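Local coordinates for early transcribed membrane protein 13 (Plasmodium falciparum, PDB 2VWA) that binds phosphatidylethanolamine through its soluble domain and, as a malaria sporozoite membrane protein, is essential for liver-stage development of the parasite, at residues A[30-35]-A[81-86]; A[50-55]-A[87-92]. One frame throughout, in Å; residues are numbered along the deposited sequence.

Both contacts use helix 74-99, on consecutive six-residue segments, and their centres lie about 8 Å apart. Contact 1 pairs 81-86 with helix 21-41 near the middle of the chain: it is buried, and combines a bidentate salt bridge with leucine packing. Contact 2 pairs 87-92 with the turn that joins helix 44-50 to helix 54-67. It lies about 9 Å from the chain centre and is partly buried, with a neutral amide bond and a valine laid against a tyrosine ring instead of charges. Phosphatidylethanolamine touches both, but in contact 2 only from residues of 87-92 that do not meet the turn. Ile35 CD1 and Leu88 CD2, 3.8 Å apart, connect the two.

Contact 1. Residues A[30-35]-A[81-86]; sequences IARLSI and VMDLKY. With PTY (phosphatidylethanolamine), chain G.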
ATOM      1  N   ILE A  30      -8.387  -4.282  -0.480  1.00  6.31           N
ATOM      2  CA  ILE A  30      -8.767  -2.886  -0.333  1.00  5.81           C
ATOM      3  C   ILE A  30      -7.533  -1.969  -0.508  1.00  6.17           C
ATOM      4  O   ILE A  30      -7.611  -1.001  -1.277  1.00  6.72           O
ATOM      5  CB  ILE A  30      -9.445  -2.644   1.048  1.00  5.57           C
ATOM      6  CG1 ILE A  30     -10.773  -3.418   1.126  1.00  5.17           C
ATOM      7  CG2 ILE A  30      -9.631  -1.143   1.297  1.00  4.61           C
ATOM      8  CD1 ILE A  30     -11.447  -3.450   2.519  1.00  4.65           C
ATOM      9  N   ALA A  31      -6.427  -2.287   0.186  1.00  5.30           N
ATOM     10  CA  ALA A  31      -5.151  -1.550   0.073  1.00  5.61           C
ATOM     11  C   ALA A  31      -4.638  -1.519  -1.365  1.00  5.91           C
ATOM     12  O   ALA A  31      -4.129  -0.478  -1.827  1.00  4.03           O
ATOM     13  CB  ALA A  31      -4.067  -2.130   1.025  1.00  4.97           C
ATOM     14  N   ARG A  32      -4.818  -2.646  -2.074  1.00  6.32           N
ATOM     15  CA  ARG A  32      -4.472  -2.722  -3.503  1.00  7.31           C
ATOM     16  C   ARG A  32      -5.175  -1.681  -4.343  1.00  8.21           C
ATOM     17  O   ARG A  32      -4.526  -0.920  -5.063  1.00  7.85           O
ATOM     18  CB  ARG A  32      -4.731  -4.111  -4.085  1.00  7.05           C
ATOM     19  CG  ARG A  32      -3.589  -5.072  -3.863  1.00  8.87           C
ATOM     20  CD  ARG A  32      -3.826  -6.363  -4.639  1.00 10.30           C
ATOM     21  NE  ARG A  32      -3.056  -7.427  -4.037  1.00 13.40           N
ATOM     22  CZ  ARG A  32      -3.376  -8.712  -4.069  1.00 15.84           C
ATOM     23  NH1 ARG A  32      -4.463  -9.107  -4.702  1.00 17.43           N
ATOM     24  NH2 ARG A  32      -2.588  -9.605  -3.474  1.00 16.11           N
ATOM     25  N   LEU A  33      -6.510  -1.638  -4.265  1.00  9.93           N
ATOM     26  CA  LEU A  33      -7.256  -0.694  -5.108  1.00 11.26           C
ATOM     27  C   LEU A  33      -7.012   0.725  -4.653  1.00 11.28           C
ATOM     28  O   LEU A  33      -7.015   1.647  -5.444  1.00 12.56           O
ATOM     29  CB  LEU A  33      -8.761  -1.001  -5.138  1.00 11.54           C
ATOM     30  CG  LEU A  33      -9.074  -2.351  -5.813  1.00 13.41           C
ATOM     31  CD1 LEU A  33     -10.468  -2.837  -5.416  1.00 14.02           C
ATOM     32  CD2 LEU A  33      -8.922  -2.286  -7.351  1.00 11.11           C
ATOM     33  N   SER A  34      -6.766   0.904  -3.377  1.00 11.45           N
ATOM     34  CA  SER A  34      -6.667   2.246  -2.862  1.00 12.09           C
ATOM     35  C   SER A  34      -5.372   2.945  -3.294  1.00 12.18           C
ATOM     36  O   SER A  34      -5.366   4.123  -3.620  1.00 13.35           O
ATOM     37  CB  SER A  34      -6.878   2.224  -1.350  1.00 11.70           C
ATOM     38  OG  SER A  34      -6.366   3.391  -0.739  1.00 15.34           O
ATOM     39  N   ILE A  35      -4.277   2.211  -3.319  1.00 11.80           N
ATOM     40  CA  ILE A  35      -3.011   2.792  -3.682  1.00 11.12           C
ATOM     41  C   ILE A  35      -2.931   2.822  -5.214  1.00 11.18           C
ATOM     42  O   ILE A  35      -2.223   3.633  -5.796  1.00 10.83           O
ATOM     43  CB  ILE A  35      -1.809   2.010  -3.021  1.00 10.69           C
ATOM     44  CG1 ILE A  35      -0.561   2.884  -2.951  1.00 10.22           C
ATOM     45  CG2 ILE A  35      -1.515   0.669  -3.731  1.00  9.38           C
ATOM     46  CD1 ILE A  35       0.633   2.177  -2.276  1.00 11.28           C
ATOM     47  N   VAL A  81       2.963  -4.770   2.496  1.00  7.96           N
ATOM     48  CA  VAL A  81       3.850  -3.868   1.764  1.00  8.41           C
ATOM     49  C   VAL A  81       4.454  -4.561   0.565  1.00  9.34           C
ATOM     50  O   VAL A  81       4.373  -4.064  -0.551  1.00  9.22           O
ATOM     51  CB  VAL A  81       5.005  -3.375   2.664  1.00  8.86           C
ATOM     52  CG1 VAL A  81       6.133  -2.679   1.825  1.00  7.99           C
ATOM     53  CG2 VAL A  81       4.475  -2.450   3.762  1.00  6.43           C
HETATM   54  N   MSE A  82       5.035  -5.732   0.783  1.00 11.03           N
HETATM   55  CA  MSE A  82       5.527  -6.542  -0.337  1.00 12.86           C
HETATM   56  C   MSE A  82       4.433  -6.783  -1.398  1.00 12.32           C
HETATM   57  O   MSE A  82       4.697  -6.726  -2.603  1.00 11.53           O
HETATM   58  CB  MSE A  82       6.122  -7.864   0.167  1.00 14.26           C
HETATM   59  CG  MSE A  82       7.458  -7.709   0.898  1.00 21.58           C
HETATM   60 SE   MSE A  82       8.734  -6.591  -0.152  1.00 45.70          SE
HETATM   61  CE  MSE A  82       8.844  -7.736  -1.779  1.00 35.52           C
ATOM     62  N   ASP A  83       3.208  -7.024  -0.938  1.00 11.57           N
ATOM     63  CA  ASP A  83       2.103  -7.293  -1.829  1.00 12.20           C
ATOM     64  C   ASP A  83       1.755  -6.056  -2.648  1.00 11.20           C
ATOM     65  O   ASP A  83       1.596  -6.125  -3.844  1.00 10.11           O
ATOM     66  CB  ASP A  83       0.901  -7.799  -1.030  1.00 13.12           C
ATOM     67  CG  ASP A  83      -0.228  -8.283  -1.914  1.00 18.63           C
ATOM     68  OD1 ASP A  83      -0.835  -7.461  -2.653  1.00 23.13           O
ATOM     69  OD2 ASP A  83      -0.526  -9.501  -1.878  1.00 25.27           O
ATOM     70  N   LEU A  84       1.655  -4.917  -1.991  1.00 11.46           N
ATOM     71  CA  LEU A  84       1.439  -3.646  -2.690  1.00 12.07           C
ATOM     72  C   LEU A  84       2.512  -3.333  -3.717  1.00 11.36           C
ATOM     73  O   LEU A  84       2.202  -2.829  -4.783  1.00 12.36           O
ATOM     74  CB  LEU A  84       1.296  -2.489  -1.690  1.00 12.14           C
ATOM     75  CG  LEU A  84      -0.148  -2.131  -1.339  1.00 12.75           C
ATOM     76  CD1 LEU A  84      -1.044  -3.338  -1.186  1.00 12.68           C
ATOM     77  CD2 LEU A  84      -0.166  -1.276  -0.102  1.00 11.32           C
ATOM     78  N   LYS A  85       3.758  -3.657  -3.417  1.00 10.85           N
ATOM     79  CA  LYS A  85       4.828  -3.550  -4.400  1.00 10.74           C
ATOM     80  C   LYS A  85       4.559  -4.344  -5.669  1.00 10.44           C
ATOM     81  O   LYS A  85       4.646  -3.801  -6.768  1.00 11.79           O
ATOM     82  CB  LYS A  85       6.163  -3.974  -3.798  1.00 11.26           C
ATOM     83  CG  LYS A  85       7.363  -3.752  -4.726  1.00 12.74           C
ATOM     84  CD  LYS A  85       8.638  -4.035  -4.000  1.00 16.28           C
ATOM     85  CE  LYS A  85       9.782  -4.169  -4.974  1.00 22.06           C
ATOM     86  NZ  LYS A  85      10.888  -4.944  -4.348  1.00 25.72           N
ATOM     87  N   TYR A  86       4.219  -5.611  -5.525  1.00  9.54           N
ATOM     88  CA  TYR A  86       3.984  -6.451  -6.643  1.00  9.87           C
ATOM     89  C   TYR A  86       2.812  -5.873  -7.472  1.00  9.10           C
ATOM     90  O   TYR A  86       2.892  -5.793  -8.719  1.00  8.61           O
ATOM     91  CB  TYR A  86       3.716  -7.903  -6.184  1.00 12.53           C
ATOM     92  CG  TYR A  86       3.678  -8.939  -7.308  1.00 16.70           C
ATOM     93  CD1 TYR A  86       2.588  -9.804  -7.463  1.00 20.77           C
ATOM     94  CD2 TYR A  86       4.729  -9.032  -8.238  1.00 20.51           C
ATOM     95  CE1 TYR A  86       2.552 -10.768  -8.505  1.00 21.01           C
ATOM     96  CE2 TYR A  86       4.719  -9.979  -9.277  1.00 21.24           C
ATOM     97  CZ  TYR A  86       3.626 -10.836  -9.413  1.00 21.77           C
ATOM     98  OH  TYR A  86       3.628 -11.748 -10.464  1.00 21.21           O
TER
HETATM   99  C1  PTY G1230      -8.283  -2.333 -13.725  0.50 54.27           C
HETATM  100  C2  PTY G1230      -7.677   2.838 -17.117  0.50 54.13           C
HETATM  101  C3  PTY G1230      -7.029   3.135 -15.766  0.50 54.62           C
HETATM  102  O4  PTY G1230      -8.203  -3.536 -12.962  0.50 54.98           O
HETATM  103  C5  PTY G1230      -6.895  -0.695 -14.981  0.50 54.18           C
HETATM  104  C6  PTY G1230      -6.893  -1.719 -13.846  0.50 53.78           C
HETATM  105  O7  PTY G1230      -5.929  -2.748 -14.100  0.50 52.71           O
HETATM  106  C8  PTY G1230      -4.657  -2.591 -13.388  0.50 51.87           C
HETATM  107  O10 PTY G1230      -4.105  -1.502 -13.362  0.50 51.14           O
HETATM  108  C11 PTY G1230      -4.006  -3.770 -12.694  0.50 51.01           C
HETATM  109  C12 PTY G1230      -3.772  -4.899 -13.698  0.50 50.74           C
HETATM  110  C13 PTY G1230      -2.730  -5.914 -13.232  0.50 50.29           C
HETATM  111  C14 PTY G1230      -3.272  -6.867 -12.172  0.50 50.41           C
HETATM  112  C15 PTY G1230      -3.624  -8.236 -12.750  0.50 50.21           C
HETATM  113  C16 PTY G1230      -4.560  -9.011 -11.824  0.50 49.53           C
HETATM  114  C17 PTY G1230      -3.756  -9.802 -10.793  0.50 49.58           C
HETATM  115  C18 PTY G1230      -4.650 -10.548  -9.810  0.50 49.51           C
HETATM  116  C19 PTY G1230      -3.868 -11.654  -9.110  0.50 49.48           C
HETATM  117  C20 PTY G1230      -3.636 -11.325  -7.637  0.50 49.47           C
HETATM  118  C21 PTY G1230      -2.173 -11.017  -7.334  0.50 48.93           C
HETATM  119  C22 PTY G1230      -1.356 -12.292  -7.132  0.50 49.25           C
HETATM  120  C23 PTY G1230      -0.968 -12.514  -5.673  0.50 48.93           C
HETATM  121  C24 PTY G1230       0.470 -12.080  -5.390  0.50 48.20           C
HETATM  122  C25 PTY G1230       0.617 -11.770  -3.903  0.50 47.89           C
HETATM  123  C26 PTY G1230       1.904 -11.023  -3.567  0.50 47.19           C
HETATM  124  C27 PTY G1230       2.118 -11.085  -2.062  0.50 47.16           C
HETATM  125  C28 PTY G1230       3.580 -10.979  -1.650  0.50 47.63           C
HETATM  126  C29 PTY G1230       3.662 -10.741  -0.155  0.50 47.22           C
HETATM  127  C30 PTY G1230      -8.605  -4.817 -13.530  0.50 55.26           C
HETATM  128  C31 PTY G1230      -7.722  -5.528 -14.534  0.50 55.66           C
HETATM  129  O30 PTY G1230      -9.667  -5.303 -13.180  0.50 54.83           O
HETATM  130  C32 PTY G1230      -7.097  -6.778 -13.921  0.50 55.98           C
HETATM  131  C33 PTY G1230      -6.582  -7.715 -15.012  0.50 56.76           C
HETATM  132  C34 PTY G1230      -7.008  -9.162 -14.763  0.50 57.11           C
HETATM  133  C35 PTY G1230      -6.168 -10.125 -15.603  0.50 57.66           C
HETATM  134  C36 PTY G1230      -7.052 -11.164 -16.290  0.50 58.29           C
HETATM  135  C37 PTY G1230      -6.864 -12.548 -15.677  0.50 58.60           C
HETATM  136  C38 PTY G1230      -8.158 -13.355 -15.740  0.50 59.34           C
HETATM  137  C39 PTY G1230      -8.752 -13.581 -14.351  0.50 59.81           C
HETATM  138  C40 PTY G1230      -8.781 -15.068 -13.987  0.50 60.07           C
HETATM  139  C41 PTY G1230      -8.843 -15.273 -12.475  0.50 60.01           C
HETATM  140  C42 PTY G1230      -7.577 -15.948 -11.947  0.50 60.05           C
HETATM  141  C43 PTY G1230      -7.869 -16.776 -10.699  0.50 60.21           C
HETATM  142  C44 PTY G1230      -6.858 -16.498  -9.602  0.50 59.94           C
HETATM  143  P1  PTY G1230      -8.123   1.465 -13.983  0.50 55.81           P
HETATM  144  O11 PTY G1230      -7.965   2.903 -14.708  0.50 55.03           O
HETATM  145  O12 PTY G1230      -8.039   1.685 -12.489  0.50 54.74           O
HETATM  146  O13 PTY G1230      -9.351   0.786 -14.552  0.50 55.55           O
HETATM  147  O14 PTY G1230      -6.812   0.630 -14.448  0.50 54.95           O
HETATM  148  N1  PTY G1230      -7.867   4.080 -17.841  0.50 53.40           N
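The Arg32 guanidinium lies nearly coplanar with the Asp83 carboxylate, the two planes 11° apart, with Asp83 at its edge and C21 of the phosphatidylethanolamine chain over one face. The grip is side-on: Arg32 NE donates to Asp83 OD1 at 2.6 Å, and NH2 donates to Asp83 OD2, each oxygen receiving on its syn lone pair. Both acceptors sit in or close to the guanidinium plane, so the pair of bonds fixes the rotation of both groups. Asp83 CG stands anti to its backbone N (chi1 -172°), while the Arg32 chain runs extended from CG to NE and crosses the aspartate at about a right angle.

Lipid closes over this ion pair. Arg32 NH1 lies 3.8 Å from lipid C20, and Asp83 OD2 is 3.1 Å from C27, which places a buried carboxylate beside hydrocarbon; the arginine probably offsets its charge. Further along the acyl chain, Tyr86 CD1 approaches C24 at 3.7 Å, with the ring oblique to it, and CB of Met82, a selenomethionine, reaches the terminal carbon C29 at 3.8 Å.

On the protein side of the salt bridge, Leu84 packs between Ala31 and Ile35. Its CD1 meets Ala31 CB at 3.9 Å, and its CG meets Ile35 CG2 at 3.9 Å. Phe60, Val61 and Leu64 of helix 54-67 extend this apolar layer, touching Ile35, Leu84 and Ala31 respectively.

The axes of the short segments 30-35 and 81-86 cross at -47°, with a closest approach of 9.9 Å. Two helices of an all-helical domain thus pack through leucine, isoleucine and alanine within, while Arg32, Met82, Asp83 and Tyr86 border the lipid in the phosphatidylethanolamine site of this UIS3 soluble domain.

Contact 2. Residues A[50-55]-A[87-92]; sequences HVNNME and HLQKVY. With PTY (phosphatidylethanolamine), chain G.
A type I beta turn from His50 to Asn53, in the link between helix 44-50 and helix 54-67, docks here against helix 74-99. Val51 carries the apolar half of the contact. Its CG2 sits over one face of the Tyr92 ring in a CH-pi contact, 4.0 Å from the ring centroid and 23° off the normal, displaced toward the rim near CD2 and CE2. The other methyl, CG1, presses on Tyr92 CB at 3.6 Å and also reaches Leu88 O at 3.7 Å. The valine and tyrosine side chains cross at about a right angle. Lys47 and Asp48 of helix 44-50 also touch Tyr92.

Nearer the surface, Gln89 NE2 donates to Asn52 OD1 at 2.8 Å. The bond is nearly straight, 167° at the hydrogen, and lies in the plane of each amide's own group, although the two amides are turned 77° apart. Gln89 is extended beyond CG, which carries its amide out to the turn.

Asn53 is the N-cap of helix 54-67, its OD1 accepting a hydrogen bond from Tyr56 N. On the lipid side of helix 74-99, Lys90 CB lies 3.7 Å from phosphatidylethanolamine C13. Val91 CG2 packs against the lipid's ester carbonyl O10. Helix 74-99 therefore offers one set of side chains, Lys90 and Val91, to the lipid and another, Leu88, Gln89 and Tyr92, to a short turn between two helices, the second N-capped by Asn53, in an all-helical lipid-binding domain.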
ATOM      1  N   HIS A  50       7.836   6.241  -7.586  1.00 10.96           N
ATOM      2  CA  HIS A  50       7.025   5.646  -6.528  1.00 10.43           C
ATOM      3  C   HIS A  50       6.787   4.119  -6.656  1.00 10.51           C
ATOM      4  O   HIS A  50       6.453   3.470  -5.657  1.00  9.61           O
ATOM      5  CB  HIS A  50       5.666   6.359  -6.436  1.00 10.05           C
ATOM      6  CG  HIS A  50       5.698   7.701  -5.765  1.00 10.13           C
ATOM      7  ND1 HIS A  50       6.395   8.782  -6.266  1.00 12.44           N
ATOM      8  CD2 HIS A  50       5.057   8.157  -4.662  1.00 11.28           C
ATOM      9  CE1 HIS A  50       6.198   9.837  -5.494  1.00 10.29           C
ATOM     10  NE2 HIS A  50       5.392   9.484  -4.510  1.00 10.95           N
ATOM     11  N   VAL A  51       6.921   3.559  -7.871  1.00 10.82           N
ATOM     12  CA  VAL A  51       6.542   2.173  -8.146  1.00 11.38           C
ATOM     13  C   VAL A  51       7.280   1.227  -7.241  1.00 12.16           C
ATOM     14  O   VAL A  51       6.747   0.200  -6.857  1.00 12.43           O
ATOM     15  CB  VAL A  51       6.981   1.632  -9.509  1.00 12.00           C
ATOM     16  CG1 VAL A  51       5.903   0.709 -10.072  1.00 10.08           C
ATOM     17  CG2 VAL A  51       7.414   2.711 -10.455  1.00 13.57           C
ATOM     18  N   ASN A  52       8.535   1.519  -6.966  1.00 12.64           N
ATOM     19  CA  ASN A  52       9.282   0.654  -6.089  1.00 14.53           C
ATOM     20  C   ASN A  52       9.645   1.391  -4.804  1.00 15.09           C
ATOM     21  O   ASN A  52      10.576   1.014  -4.109  1.00 16.65           O
ATOM     22  CB  ASN A  52      10.523   0.102  -6.800  1.00 14.52           C
ATOM     23  CG  ASN A  52      10.165  -0.897  -7.897  1.00 17.46           C
ATOM     24  OD1 ASN A  52       9.445  -1.872  -7.658  1.00 21.36           O
ATOM     25  ND2 ASN A  52      10.657  -0.655  -9.109  1.00 19.38           N
ATOM     26  N   ASN A  53       8.916   2.445  -4.487  1.00 14.89           N
ATOM     27  CA  ASN A  53       9.225   3.191  -3.301  1.00 16.19           C
ATOM     28  C   ASN A  53       8.601   2.580  -2.039  1.00 17.45           C
ATOM     29  O   ASN A  53       7.399   2.699  -1.815  1.00 15.70           O
ATOM     30  CB  ASN A  53       8.833   4.657  -3.454  1.00 15.80           C
ATOM     31  CG  ASN A  53       9.293   5.469  -2.301  1.00 14.76           C
ATOM     32  OD1 ASN A  53       8.907   5.219  -1.176  1.00 16.73           O
ATOM     33  ND2 ASN A  53      10.148   6.430  -2.557  1.00 15.85           N
HETATM   34  N   MSE A  54       9.450   1.939  -1.236  1.00 20.05           N
HETATM   35  CA  MSE A  54       9.043   1.184  -0.045  1.00 23.33           C
HETATM   36  C   MSE A  54       8.347   2.041   1.015  1.00 22.54           C
HETATM   37  O   MSE A  54       7.288   1.672   1.531  1.00 21.79           O
HETATM   38  CB  MSE A  54      10.259   0.501   0.573  1.00 25.83           C
HETATM   39  CG  MSE A  54      10.909  -0.463  -0.377  1.00 33.12           C
HETATM   40 SE   MSE A  54       9.773  -2.060  -0.616  1.00 55.13          SE
HETATM   41  CE  MSE A  54      11.024  -3.372   0.169  1.00 38.93           C
ATOM     42  N   GLU A  55       8.950   3.185   1.319  1.00 21.97           N
ATOM     43  CA  GLU A  55       8.404   4.125   2.279  1.00 22.78           C
ATOM     44  C   GLU A  55       6.979   4.579   1.888  1.00 21.60           C
ATOM     45  O   GLU A  55       6.090   4.708   2.744  1.00 21.31           O
ATOM     46  CB  GLU A  55       9.375   5.284   2.408  1.00 22.73           C
ATOM     47  CG  GLU A  55       8.943   6.402   3.324  1.00 26.01           C
ATOM     48  CD  GLU A  55       9.948   7.570   3.297  1.00 26.54           C
ATOM     49  OE1 GLU A  55      10.898   7.531   4.124  1.00 29.48           O
ATOM     50  OE2 GLU A  55       9.776   8.499   2.450  1.00 28.38           O
ATOM     51  N   HIS A  87       1.754  -5.459  -6.780  1.00  6.21           N
ATOM     52  CA  HIS A  87       0.600  -4.925  -7.418  1.00  5.26           C
ATOM     53  C   HIS A  87       0.965  -3.647  -8.193  1.00  5.12           C
ATOM     54  O   HIS A  87       0.646  -3.530  -9.374  1.00  4.63           O
ATOM     55  CB  HIS A  87      -0.492  -4.648  -6.376  1.00  5.44           C
ATOM     56  CG  HIS A  87      -1.766  -4.124  -6.960  1.00  4.08           C
ATOM     57  ND1 HIS A  87      -2.632  -4.913  -7.689  1.00  3.23           N
ATOM     58  CD2 HIS A  87      -2.325  -2.890  -6.918  1.00  4.01           C
ATOM     59  CE1 HIS A  87      -3.672  -4.193  -8.065  1.00  3.11           C
ATOM     60  NE2 HIS A  87      -3.514  -2.961  -7.610  1.00  5.84           N
ATOM     61  N   LEU A  88       1.659  -2.709  -7.552  1.00  4.18           N
ATOM     62  CA  LEU A  88       2.025  -1.467  -8.252  1.00  4.51           C
ATOM     63  C   LEU A  88       2.824  -1.688  -9.531  1.00  4.67           C
ATOM     64  O   LEU A  88       2.651  -0.950 -10.501  1.00  5.61           O
ATOM     65  CB  LEU A  88       2.764  -0.486  -7.335  1.00  3.80           C
ATOM     66  CG  LEU A  88       1.993   0.725  -6.811  1.00  5.10           C
ATOM     67  CD1 LEU A  88       0.465   0.681  -7.007  1.00  5.46           C
ATOM     68  CD2 LEU A  88       2.343   0.961  -5.389  1.00  5.50           C
ATOM     69  N   GLN A  89       3.676  -2.709  -9.537  1.00  3.97           N
ATOM     70  CA  GLN A  89       4.492  -3.008 -10.693  1.00  4.08           C
ATOM     71  C   GLN A  89       3.638  -3.350 -11.868  1.00  4.13           C
ATOM     72  O   GLN A  89       3.904  -2.925 -12.996  1.00  3.88           O
ATOM     73  CB  GLN A  89       5.460  -4.142 -10.379  1.00  4.12           C
ATOM     74  CG  GLN A  89       6.650  -3.652  -9.562  1.00  5.49           C
ATOM     75  CD  GLN A  89       7.506  -4.777  -9.045  1.00  7.50           C
ATOM     76  OE1 GLN A  89       7.201  -5.947  -9.261  1.00  4.53           O
ATOM     77  NE2 GLN A  89       8.609  -4.425  -8.360  1.00  9.12           N
ATOM     78  N   LYS A  90       2.581  -4.092 -11.581  1.00  4.90           N
ATOM     79  CA  LYS A  90       1.600  -4.461 -12.587  1.00  6.31           C
ATOM     80  C   LYS A  90       0.684  -3.295 -13.041  1.00  6.30           C
ATOM     81  O   LYS A  90       0.335  -3.169 -14.221  1.00  5.80           O
ATOM     82  CB  LYS A  90       0.758  -5.601 -12.053  1.00  6.51           C
ATOM     83  CG  LYS A  90       1.522  -6.877 -11.821  1.00  8.92           C
ATOM     84  CD  LYS A  90       0.530  -8.003 -11.933  1.00 15.74           C
ATOM     85  CE  LYS A  90       0.835  -9.137 -11.023  1.00 21.56           C
ATOM     86  NZ  LYS A  90       0.419  -8.808  -9.635  1.00 24.36           N
ATOM     87  N   VAL A  91       0.297  -2.447 -12.100  1.00  6.47           N
ATOM     88  CA  VAL A  91      -0.438  -1.257 -12.461  1.00  6.81           C
ATOM     89  C   VAL A  91       0.432  -0.420 -13.425  1.00  7.93           C
ATOM     90  O   VAL A  91      -0.027  -0.007 -14.478  1.00  8.34           O
ATOM     91  CB  VAL A  91      -0.873  -0.453 -11.198  1.00  6.93           C
ATOM     92  CG1 VAL A  91      -1.433   0.926 -11.587  1.00  4.09           C
ATOM     93  CG2 VAL A  91      -1.894  -1.262 -10.343  1.00  2.72           C
ATOM     94  N   TYR A  92       1.699  -0.226 -13.067  1.00  8.12           N
ATOM     95  CA  TYR A  92       2.634   0.537 -13.873  1.00  8.15           C
ATOM     96  C   TYR A  92       2.875  -0.064 -15.247  1.00  7.70           C
ATOM     97  O   TYR A  92       3.015   0.648 -16.222  1.00  7.35           O
ATOM     98  CB  TYR A  92       3.966   0.622 -13.131  1.00  8.75           C
ATOM     99  CG  TYR A  92       4.932   1.649 -13.669  1.00  8.53           C
ATOM    100  CD1 TYR A  92       4.479   2.914 -14.054  1.00  9.56           C
ATOM    101  CD2 TYR A  92       6.297   1.370 -13.776  1.00  8.14           C
ATOM    102  CE1 TYR A  92       5.349   3.876 -14.525  1.00  9.40           C
ATOM    103  CE2 TYR A  92       7.193   2.336 -14.263  1.00 10.37           C
ATOM    104  CZ  TYR A  92       6.694   3.592 -14.628  1.00 10.28           C
ATOM    105  OH  TYR A  92       7.504   4.580 -15.105  1.00 11.15           O
TER
HETATM  106  C1  PTY G1230      -8.283  -2.333 -13.725  0.50 54.27           C
HETATM  107  C2  PTY G1230      -7.677   2.838 -17.117  0.50 54.13           C
HETATM  108  C3  PTY G1230      -7.029   3.135 -15.766  0.50 54.62           C
HETATM  109  O4  PTY G1230      -8.203  -3.536 -12.962  0.50 54.98           O
HETATM  110  C5  PTY G1230      -6.895  -0.695 -14.981  0.50 54.18           C
HETATM  111  C6  PTY G1230      -6.893  -1.719 -13.846  0.50 53.78           C
HETATM  112  O7  PTY G1230      -5.929  -2.748 -14.100  0.50 52.71           O
HETATM  113  C8  PTY G1230      -4.657  -2.591 -13.388  0.50 51.87           C
HETATM  114  O10 PTY G1230      -4.105  -1.502 -13.362  0.50 51.14           O
HETATM  115  C11 PTY G1230      -4.006  -3.770 -12.694  0.50 51.01           C
HETATM  116  C12 PTY G1230      -3.772  -4.899 -13.698  0.50 50.74           C
HETATM  117  C13 PTY G1230      -2.730  -5.914 -13.232  0.50 50.29           C
HETATM  118  C14 PTY G1230      -3.272  -6.867 -12.172  0.50 50.41           C
HETATM  119  C15 PTY G1230      -3.624  -8.236 -12.750  0.50 50.21           C
HETATM  120  C16 PTY G1230      -4.560  -9.011 -11.824  0.50 49.53           C
HETATM  121  C17 PTY G1230      -3.756  -9.802 -10.793  0.50 49.58           C
HETATM  122  C18 PTY G1230      -4.650 -10.548  -9.810  0.50 49.51           C
HETATM  123  C19 PTY G1230      -3.868 -11.654  -9.110  0.50 49.48           C
HETATM  124  C20 PTY G1230      -3.636 -11.325  -7.637  0.50 49.47           C
HETATM  125  C21 PTY G1230      -2.173 -11.017  -7.334  0.50 48.93           C
HETATM  126  C22 PTY G1230      -1.356 -12.292  -7.132  0.50 49.25           C
HETATM  127  C23 PTY G1230      -0.968 -12.514  -5.673  0.50 48.93           C
HETATM  128  C24 PTY G1230       0.470 -12.080  -5.390  0.50 48.20           C
HETATM  129  C25 PTY G1230       0.617 -11.770  -3.903  0.50 47.89           C
HETATM  130  C26 PTY G1230       1.904 -11.023  -3.567  0.50 47.19           C
HETATM  131  C27 PTY G1230       2.118 -11.085  -2.062  0.50 47.16           C
HETATM  132  C28 PTY G1230       3.580 -10.979  -1.650  0.50 47.63           C
HETATM  133  C29 PTY G1230       3.662 -10.741  -0.155  0.50 47.22           C
HETATM  134  C30 PTY G1230      -8.605  -4.817 -13.530  0.50 55.26           C
HETATM  135  C31 PTY G1230      -7.722  -5.528 -14.534  0.50 55.66           C
HETATM  136  O30 PTY G1230      -9.667  -5.303 -13.180  0.50 54.83           O
HETATM  137  C32 PTY G1230      -7.097  -6.778 -13.921  0.50 55.98           C
HETATM  138  C33 PTY G1230      -6.582  -7.715 -15.012  0.50 56.76           C
HETATM  139  C34 PTY G1230      -7.008  -9.162 -14.763  0.50 57.11           C
HETATM  140  C35 PTY G1230      -6.168 -10.125 -15.603  0.50 57.66           C
HETATM  141  C36 PTY G1230      -7.052 -11.164 -16.290  0.50 58.29           C
HETATM  142  C37 PTY G1230      -6.864 -12.548 -15.677  0.50 58.60           C
HETATM  143  C38 PTY G1230      -8.158 -13.355 -15.740  0.50 59.34           C
HETATM  144  C39 PTY G1230      -8.752 -13.581 -14.351  0.50 59.81           C
HETATM  145  C40 PTY G1230      -8.781 -15.068 -13.987  0.50 60.07           C
HETATM  146  C41 PTY G1230      -8.843 -15.273 -12.475  0.50 60.01           C
HETATM  147  C42 PTY G1230      -7.577 -15.948 -11.947  0.50 60.05           C
HETATM  148  C43 PTY G1230      -7.869 -16.776 -10.699  0.50 60.21           C
HETATM  149  C44 PTY G1230      -6.858 -16.498  -9.602  0.50 59.94           C
HETATM  150  P1  PTY G1230      -8.123   1.465 -13.983  0.50 55.81           P
HETATM  151  O11 PTY G1230      -7.965   2.903 -14.708  0.50 55.03           O
HETATM  152  O12 PTY G1230      -8.039   1.685 -12.489  0.50 54.74           O
HETATM  153  O13 PTY G1230      -9.351   0.786 -14.552  0.50 55.55           O
HETATM  154  O14 PTY G1230      -6.812   0.630 -14.448  0.50 54.95           O
HETATM  155  N1  PTY G1230      -7.867   4.080 -17.841  0.50 53.40           N